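Local atomic coordinates of neuraminidase (Influenza A virus, PDB entry 4K3Y), a protein that resembles the sialidase heads of influenza A viruses in its beta-propeller fold, though as a neuraminidase-like protein from a bat virus its own activity remains uncertain. Residues Q309-S314 and D352-C357. Sequence-based numbering, arbitrary orientation.
Sequences QLLSNS and DLITFC. With NAG (2-acetamido-2-deoxy-beta-D-glucopyranose), chain I.
Leu310 lays its CD1 methyl over one face of the Phe356 ring, 3.9 Å from the centroid and 11° off the ring normal, a nearly central CH-pi contact. The two side chains arrive from opposite directions, and CD2 of Leu310 sits more peripherally, 4.1 Å from CE2 of Phe356. Leu311 meets the same ring obliquely, its CD1 lying 3.9 Å from Phe356 CE1, while its other methyl, CD2, points tip to tip at Ile354 CD1. Chi1 of -71° sets CG of Leu311 beside the backbone N, and chi2 near 92° turns CD1 to the ring and CD2 to Ile354. Leu310 and Leu311 can both point inward because they form a classic beta bulge opposite Phe288, where a regular strand would alternate its side chains. The contact thus joins neighbouring blades of the neuraminidase beta-propeller: strand 306-311 is an outermost strand of one four-stranded antiparallel sheet, whereas 349-359 is an inner strand of the next. The axes of 309-311 and 352-357 come no nearer than 10.3 Å, so the interface is made by buried apolar side chains, which Phe336, Ile338 and Ile340 of strand 335-343 and Trp368 near the C terminus help to enclose. Beyond Leu311 the chain turns a corner that leads on into strand 315-322 of the second blade, and the more exposed side at Ser312 and Asn313 carries polar groups. Asn313 bears an N-linked glycan through a 1.4 Å bond from ND2 to NAG C1, and that sugar is itself hydrogen-bonded to Glu75 and Gln76 of a second subunit.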
loop_
_atom_site.group_PDB
_atom_site.type_symbol
_atom_site.label_atom_id
_atom_site.label_comp_id
_atom_site.label_asym_id
_atom_site.label_seq_id
_atom_site.Cartn_x
_atom_site.Cartn_y
_atom_site.Cartn_z
ATOM N N GLN C 309 28.353 -26.128 -3.825
ATOM C CA GLN C 309 27.077 -26.800 -3.580
ATOM C C GLN C 309 26.125 -25.967 -2.722
ATOM O O GLN C 309 25.917 -26.250 -1.532
ATOM C CB GLN C 309 27.296 -28.172 -2.978
ATOM C CG GLN C 309 27.749 -29.179 -4.000
ATOM C CD GLN C 309 28.569 -30.254 -3.370
ATOM O OE1 GLN C 309 29.794 -30.129 -3.258
ATOM N NE2 GLN C 309 27.906 -31.314 -2.917
ATOM N N LEU C 310 25.533 -24.964 -3.369
ATOM C CA LEU C 310 24.637 -23.986 -2.739
ATOM C C LEU C 310 23.451 -24.590 -1.958
ATOM O O LEU C 310 23.189 -24.180 -0.818
ATOM C CB LEU C 310 24.160 -22.957 -3.776
ATOM C CG LEU C 310 25.285 -22.108 -4.416
ATOM C CD1 LEU C 310 24.762 -21.033 -5.380
ATOM C CD2 LEU C 310 26.142 -21.459 -3.341
ATOM N N LEU C 311 22.746 -25.560 -2.549
ATOM C CA LEU C 311 21.635 -26.224 -1.852
ATOM C C LEU C 311 21.766 -27.742 -1.853
ATOM O O LEU C 311 22.375 -28.309 -2.749
ATOM C CB LEU C 311 20.289 -25.830 -2.452
ATOM C CG LEU C 311 19.744 -24.413 -2.244
ATOM C CD1 LEU C 311 20.167 -23.515 -3.382
ATOM C CD2 LEU C 311 18.254 -24.492 -2.197
ATOM N N SER C 312 21.166 -28.393 -0.858
ATOM C CA SER C 312 21.254 -29.848 -0.700
ATOM C C SER C 312 19.913 -30.406 -0.284
ATOM O O SER C 312 19.449 -31.419 -0.798
ATOM C CB SER C 312 22.256 -30.185 0.393
ATOM O OG SER C 312 23.445 -29.452 0.190
ATOM N N ASN C 313 19.312 -29.727 0.679
ATOM C CA ASN C 313 18.086 -30.174 1.293
ATOM C C ASN C 313 16.927 -30.230 0.312
ATOM O O ASN C 313 16.146 -31.178 0.305
ATOM C CB ASN C 313 17.714 -29.234 2.451
ATOM C CG ASN C 313 18.609 -29.409 3.677
ATOM O OD1 ASN C 313 19.717 -29.959 3.596
ATOM N ND2 ASN C 313 18.116 -28.929 4.828
ATOM N N SER C 314 16.805 -29.216 -0.527
ATOM C CA SER C 314 15.537 -29.020 -1.208
ATOM C C SER C 314 15.479 -29.510 -2.657
ATOM O O SER C 314 16.505 -29.804 -3.294
ATOM C CB SER C 314 15.061 -27.558 -1.055
ATOM O OG SER C 314 16.022 -26.679 -1.564
ATOM N N ASP C 352 8.351 -22.035 -4.160
ATOM C CA ASP C 352 8.923 -20.680 -4.178
ATOM C C ASP C 352 10.365 -20.556 -4.614
ATOM O O ASP C 352 10.848 -21.320 -5.447
ATOM C CB ASP C 352 8.676 -19.870 -2.905
ATOM C CG ASP C 352 9.125 -20.577 -1.688
ATOM O OD1 ASP C 352 9.649 -21.697 -1.834
ATOM O OD2 ASP C 352 8.959 -20.016 -0.591
ATOM N N LEU C 353 11.040 -19.581 -4.021
ATOM C CA LEU C 353 12.157 -18.935 -4.672
ATOM C C LEU C 353 13.317 -18.696 -3.734
ATOM O O LEU C 353 13.120 -18.258 -2.585
ATOM C CB LEU C 353 11.666 -17.590 -5.183
ATOM C CG LEU C 353 11.702 -17.299 -6.667
ATOM C CD1 LEU C 353 12.137 -15.860 -6.837
ATOM C CD2 LEU C 353 12.656 -18.239 -7.346
ATOM N N ILE C 354 14.520 -18.989 -4.230
ATOM C CA ILE C 354 15.757 -18.525 -3.614
ATOM C C ILE C 354 16.454 -17.731 -4.700
ATOM O O ILE C 354 16.364 -18.089 -5.891
ATOM C CB ILE C 354 16.676 -19.676 -3.248
ATOM C CG1 ILE C 354 15.863 -20.817 -2.682
ATOM C CG2 ILE C 354 17.744 -19.243 -2.220
ATOM C CD1 ILE C 354 16.639 -21.565 -1.698
ATOM N N THR C 355 17.135 -16.658 -4.303
ATOM C CA THR C 355 17.897 -15.859 -5.254
ATOM C C THR C 355 19.333 -15.704 -4.761
ATOM O O THR C 355 19.599 -15.774 -3.560
ATOM C CB THR C 355 17.238 -14.486 -5.514
ATOM O OG1 THR C 355 17.038 -13.815 -4.272
ATOM C CG2 THR C 355 15.890 -14.646 -6.198
ATOM N N PHE C 356 20.255 -15.498 -5.692
ATOM C CA PHE C 356 21.664 -15.400 -5.354
ATOM C C PHE C 356 22.227 -14.300 -6.211
ATOM O O PHE C 356 21.844 -14.178 -7.372
ATOM C CB PHE C 356 22.396 -16.706 -5.709
ATOM C CG PHE C 356 22.193 -17.814 -4.719
ATOM C CD1 PHE C 356 21.137 -18.722 -4.863
ATOM C CD2 PHE C 356 23.073 -17.970 -3.644
ATOM C CE1 PHE C 356 20.952 -19.760 -3.927
ATOM C CE2 PHE C 356 22.895 -18.998 -2.716
ATOM C CZ PHE C 356 21.837 -19.897 -2.851
ATOM N N CYS C 357 23.139 -13.509 -5.654
ATOM C CA CYS C 357 23.873 -12.511 -6.435
ATOM C C CYS C 357 25.346 -12.750 -6.229
ATOM O O CYS C 357 25.750 -13.342 -5.220
ATOM C CB CYS C 357 23.487 -11.093 -6.011
ATOM S SG CYS C 357 21.767 -10.684 -6.414
HETATM C C1 NAG I . 19.015 -29.036 5.951
HETATM C C2 NAG I . 18.636 -27.804 6.772
HETATM C C3 NAG I . 19.329 -27.812 8.125
HETATM C C4 NAG I . 19.194 -29.164 8.816
HETATM C C5 NAG I . 19.559 -30.288 7.858
HETATM C C6 NAG I . 19.360 -31.667 8.472
HETATM C C7 NAG I . 18.172 -25.684 5.602
HETATM C C8 NAG I . 18.827 -24.391 5.213
HETATM N N2 NAG I . 19.026 -26.595 6.076
HETATM O O3 NAG I . 18.805 -26.786 8.940
HETATM O O4 NAG I . 20.080 -29.185 9.906
HETATM O O5 NAG I . 18.737 -30.184 6.719
HETATM O O6 NAG I . 18.038 -32.092 8.229
HETATM O O7 NAG I . 16.953 -25.856 5.465
#